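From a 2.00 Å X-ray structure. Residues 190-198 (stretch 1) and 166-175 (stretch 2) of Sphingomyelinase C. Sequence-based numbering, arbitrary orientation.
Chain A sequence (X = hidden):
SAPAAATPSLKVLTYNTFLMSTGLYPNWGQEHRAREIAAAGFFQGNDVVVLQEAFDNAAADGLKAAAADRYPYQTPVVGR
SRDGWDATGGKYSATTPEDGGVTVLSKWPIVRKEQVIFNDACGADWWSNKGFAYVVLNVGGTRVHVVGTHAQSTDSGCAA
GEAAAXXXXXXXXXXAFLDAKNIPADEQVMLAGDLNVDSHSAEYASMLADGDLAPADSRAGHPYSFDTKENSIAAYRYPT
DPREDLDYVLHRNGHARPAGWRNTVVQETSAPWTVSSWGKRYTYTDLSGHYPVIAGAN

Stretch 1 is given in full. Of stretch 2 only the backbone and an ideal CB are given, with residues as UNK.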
# COMPACT_ATOMS: atom_id res chain seq x y z
N MET A 190 5.87 -0.17 -12.01
CA MET A 190 4.78 0.49 -11.31
C MET A 190 5.13 0.67 -9.83
O MET A 190 5.74 -0.20 -9.21
CB MET A 190 3.48 -0.31 -11.42
CG MET A 190 2.84 -0.26 -12.80
SD MET A 190 1.37 -1.33 -12.89
CE MET A 190 2.14 -2.91 -13.22
N LEU A 191 4.72 1.81 -9.27
CA LEU A 191 4.77 2.06 -7.84
C LEU A 191 3.34 2.04 -7.32
O LEU A 191 2.49 2.78 -7.82
CB LEU A 191 5.44 3.40 -7.53
CG LEU A 191 5.36 3.88 -6.07
CD1 LEU A 191 6.18 2.98 -5.16
CD2 LEU A 191 5.83 5.31 -5.96
N ALA A 192 3.07 1.19 -6.33
CA ALA A 192 1.72 1.02 -5.81
C ALA A 192 1.76 1.15 -4.30
O ALA A 192 2.60 0.51 -3.66
CB ALA A 192 1.13 -0.35 -6.21
N GLY A 193 0.88 1.96 -3.74
CA GLY A 193 0.85 2.02 -2.29
C GLY A 193 0.01 3.16 -1.76
O GLY A 193 -0.56 3.96 -2.50
N ASP A 194 -0.07 3.17 -0.43
CA ASP A 194 -0.52 4.32 0.33
C ASP A 194 0.66 5.28 0.38
O ASP A 194 1.57 5.12 1.20
CB ASP A 194 -0.96 3.89 1.73
CG ASP A 194 -1.46 5.04 2.57
OD1 ASP A 194 -1.31 6.21 2.16
OD2 ASP A 194 -2.02 4.76 3.65
N LEU A 195 0.68 6.27 -0.51
CA LEU A 195 1.82 7.17 -0.57
C LEU A 195 1.67 8.39 0.33
O LEU A 195 2.60 9.20 0.40
CB LEU A 195 2.07 7.61 -2.02
CG LEU A 195 2.09 6.46 -3.03
CD1 LEU A 195 2.43 6.96 -4.42
CD2 LEU A 195 3.10 5.39 -2.59
N ASN A 196 0.54 8.52 1.03
CA ASN A 196 0.34 9.56 2.04
C ASN A 196 0.54 10.96 1.48
O ASN A 196 0.99 11.86 2.19
CB ASN A 196 1.24 9.31 3.26
CG ASN A 196 0.51 8.60 4.38
OD1 ASN A 196 -0.59 9.01 4.74
ND2 ASN A 196 1.09 7.53 4.91
N VAL A 197 0.22 11.13 0.20
CA VAL A 197 0.25 12.41 -0.49
C VAL A 197 -1.15 12.68 -1.04
O VAL A 197 -1.66 11.89 -1.85
CB VAL A 197 1.28 12.42 -1.63
CG1 VAL A 197 1.19 13.72 -2.43
CG2 VAL A 197 2.69 12.21 -1.09
N ASP A 198 -1.75 13.79 -0.63
CA ASP A 198 -3.09 14.15 -1.10
C ASP A 198 -3.05 14.59 -2.56
O ASP A 198 -2.36 15.55 -2.91
CB ASP A 198 -3.67 15.25 -0.22
CG ASP A 198 -5.12 15.57 -0.55
OD1 ASP A 198 -5.83 14.71 -1.11
OD2 ASP A 198 -5.55 16.70 -0.24
N UNK A 166 10.43 13.88 4.61
CA UNK A 166 10.87 12.49 4.59
C UNK A 166 10.15 11.68 3.51
O UNK A 166 10.76 10.80 2.91
CB UNK A 166 10.64 11.85 5.96
N UNK A 167 8.86 11.97 3.24
CA UNK A 167 8.23 11.34 2.08
C UNK A 167 9.02 11.62 0.81
O UNK A 167 9.22 10.73 -0.02
CB UNK A 167 6.79 11.83 1.92
N UNK A 168 9.45 12.87 0.63
CA UNK A 168 10.23 13.21 -0.55
C UNK A 168 11.47 12.33 -0.65
O UNK A 168 11.77 11.77 -1.70
CB UNK A 168 10.63 14.69 -0.52
N UNK A 169 12.21 12.19 0.46
CA UNK A 169 13.39 11.34 0.46
C UNK A 169 13.02 9.87 0.22
O UNK A 169 13.77 9.14 -0.44
CB UNK A 169 14.14 11.49 1.78
N UNK A 170 11.88 9.43 0.75
CA UNK A 170 11.46 8.04 0.51
C UNK A 170 11.19 7.79 -0.97
O UNK A 170 11.61 6.77 -1.53
CB UNK A 170 10.21 7.71 1.33
N UNK A 171 10.49 8.72 -1.63
CA UNK A 171 10.23 8.56 -3.06
C UNK A 171 11.54 8.59 -3.85
O UNK A 171 11.71 7.82 -4.81
CB UNK A 171 9.28 9.65 -3.56
N UNK A 172 12.48 9.46 -3.46
CA UNK A 172 13.76 9.49 -4.18
C UNK A 172 14.60 8.25 -3.89
O UNK A 172 15.36 7.80 -4.76
CB UNK A 172 14.55 10.75 -3.81
N UNK A 173 14.48 7.67 -2.69
CA UNK A 173 15.18 6.42 -2.42
C UNK A 173 14.66 5.30 -3.32
O UNK A 173 15.44 4.47 -3.81
CB UNK A 173 15.03 6.03 -0.95
N UNK A 174 13.34 5.25 -3.53
CA UNK A 174 12.75 4.27 -4.45
C UNK A 174 13.25 4.52 -5.86
O UNK A 174 13.67 3.59 -6.57
CB UNK A 174 11.22 4.33 -4.41
N UNK A 175 13.23 5.78 -6.29
CA UNK A 175 13.75 6.15 -7.61
C UNK A 175 15.20 5.71 -7.78
O UNK A 175 15.58 5.15 -8.81
CB UNK A 175 13.64 7.66 -7.82

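The ten backbone positions of stretch 2 form a continuous helix lying alongside a segment that includes strand residues Met190 to Ala192 and the chain beyond its corner at Gly193. Their phi/psi values, all near -63/-41, call for no glycine and suit most residues that favor helices.

At position 166 no atom of stretch 1 lies within 5.5 Å of the ideal CB, so the visible atoms leave the choice wide. The residue is Asp166, and its carbonyl O accepts the helical hydrogen bond from the N of position 170.

Position 167 is more constrained. Its CA-to-CB bond points toward stretch 1, and the ideal CB is 5.1 Å from Val197 CG2 and 5.2 Å from Leu195 O. A medium apolar chain could pack on the valine, whereas a long chain with a polar end could run past it along the carbonyls of Leu195 and Asn196. The residue is Arg167. Arg167 CD comes 3.5 Å from Leu195 O and 3.8 Å from Asn196 CB, and Arg167 NE lies 3.9 Å from Val197 CG2, so both the chain and the start of the guanidinium lie against this part of stretch 1. Arg167 NE is 3.1 Å from Asn196 O, but the angle is poor and no hydrogen bond forms: the oxygen sits over one face of the guanidinium, whose nitrogens bond elsewhere in the structure.

Positions 168 and 169 are out of reach of stretch 1, and polar or small side chains would serve; they are Ser168 and Arg169. Position 170 points toward stretch 1 but has nothing within 5.5 Å of its ideal CB, leaving room for a medium or long chain. Gln170 leaves the space toward stretch 1 unfilled; its nearest side-chain approach is Gln170 OE1 to Leu195 O, 6.5 Å, and its amide hydrogen-bonds elsewhere in the structure.

At 171 the CB points sideways, and a short chain would not reach the apolar surface offered by Leu195 and Val197. A long apolar or aromatic side chain could. Phe171, with chi1 in the m well, brings its ring nearer than its CB: CZ lies 3.7 Å from Val197 CG2 and 4.0 Å from Leu195 CB. Leu195 O, 3.5 Å from Phe171 CZ, approaches the ring edge, where the C-H groups are more compatible with a carbonyl oxygen than the electron-rich face.

Positions 172 and 173, again out of reach, would accept many polar residues; they hold Arg172 and Gln173.

Position 174 points toward stretch 1, its ideal CB 5.3 Å from Leu191 CD1. An aliphatic chain such as leucine, isoleucine or methionine would suit this apolar neighbor. Ile174 extends CD1 to 4.1 Å from Leu191 CD1, a van der Waals contact.

Position 175 lies beyond reach and places little demand on its side chain; Asp175 occupies it.

Stretch 2 (166-175) DRSRQFRQID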
# COMPACT_ATOMS: atom_id res chain seq x y z
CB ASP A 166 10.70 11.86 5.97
CG ASP A 166 11.80 12.29 6.92
OD1 ASP A 166 12.81 12.83 6.43
OD2 ASP A 166 11.65 12.10 8.14
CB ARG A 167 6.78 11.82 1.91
CG ARG A 167 5.77 11.20 2.87
CD ARG A 167 4.33 11.44 2.43
NE ARG A 167 3.89 12.82 2.59
CZ ARG A 167 3.39 13.34 3.71
NH1 ARG A 167 3.28 12.59 4.81
NH2 ARG A 167 3.00 14.61 3.73
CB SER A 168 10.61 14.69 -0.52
OG SER A 168 11.47 15.03 -1.60
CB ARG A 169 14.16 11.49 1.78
CG ARG A 169 14.89 12.85 1.91
CD ARG A 169 14.96 13.35 3.36
NE ARG A 169 15.74 14.60 3.45
CZ ARG A 169 15.26 15.80 3.14
NH1 ARG A 169 14.00 15.95 2.72
NH2 ARG A 169 16.04 16.88 3.26
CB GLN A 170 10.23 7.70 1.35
CG GLN A 170 10.53 7.65 2.87
CD GLN A 170 9.29 7.35 3.71
OE1 GLN A 170 8.17 7.33 3.20
NE2 GLN A 170 9.50 7.09 5.00
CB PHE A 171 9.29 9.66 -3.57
CG PHE A 171 7.94 9.68 -2.88
CD1 PHE A 171 7.25 8.51 -2.61
CD2 PHE A 171 7.36 10.91 -2.53
CE1 PHE A 171 5.98 8.53 -1.99
CE2 PHE A 171 6.10 10.95 -1.90
CZ PHE A 171 5.42 9.75 -1.63
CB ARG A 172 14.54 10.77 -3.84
CG ARG A 172 13.90 12.01 -4.46
CD ARG A 172 14.79 13.25 -4.39
NE ARG A 172 14.00 14.46 -4.53
CZ ARG A 172 14.44 15.69 -4.30
NH1 ARG A 172 15.70 15.90 -3.89
NH2 ARG A 172 13.62 16.72 -4.47
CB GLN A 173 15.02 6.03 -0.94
CG GLN A 173 15.85 4.77 -0.59
CD GLN A 173 15.60 4.24 0.83
OE1 GLN A 173 14.99 4.90 1.67
NE2 GLN A 173 16.09 3.03 1.10
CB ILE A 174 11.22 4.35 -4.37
CG1 ILE A 174 10.72 3.77 -3.04
CG2 ILE A 174 10.55 3.63 -5.58
CD1 ILE A 174 9.30 4.16 -2.72
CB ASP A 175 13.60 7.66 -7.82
CG ASP A 175 14.30 8.16 -9.08
OD1 ASP A 175 13.99 7.67 -10.19
OD2 ASP A 175 15.17 9.05 -8.94
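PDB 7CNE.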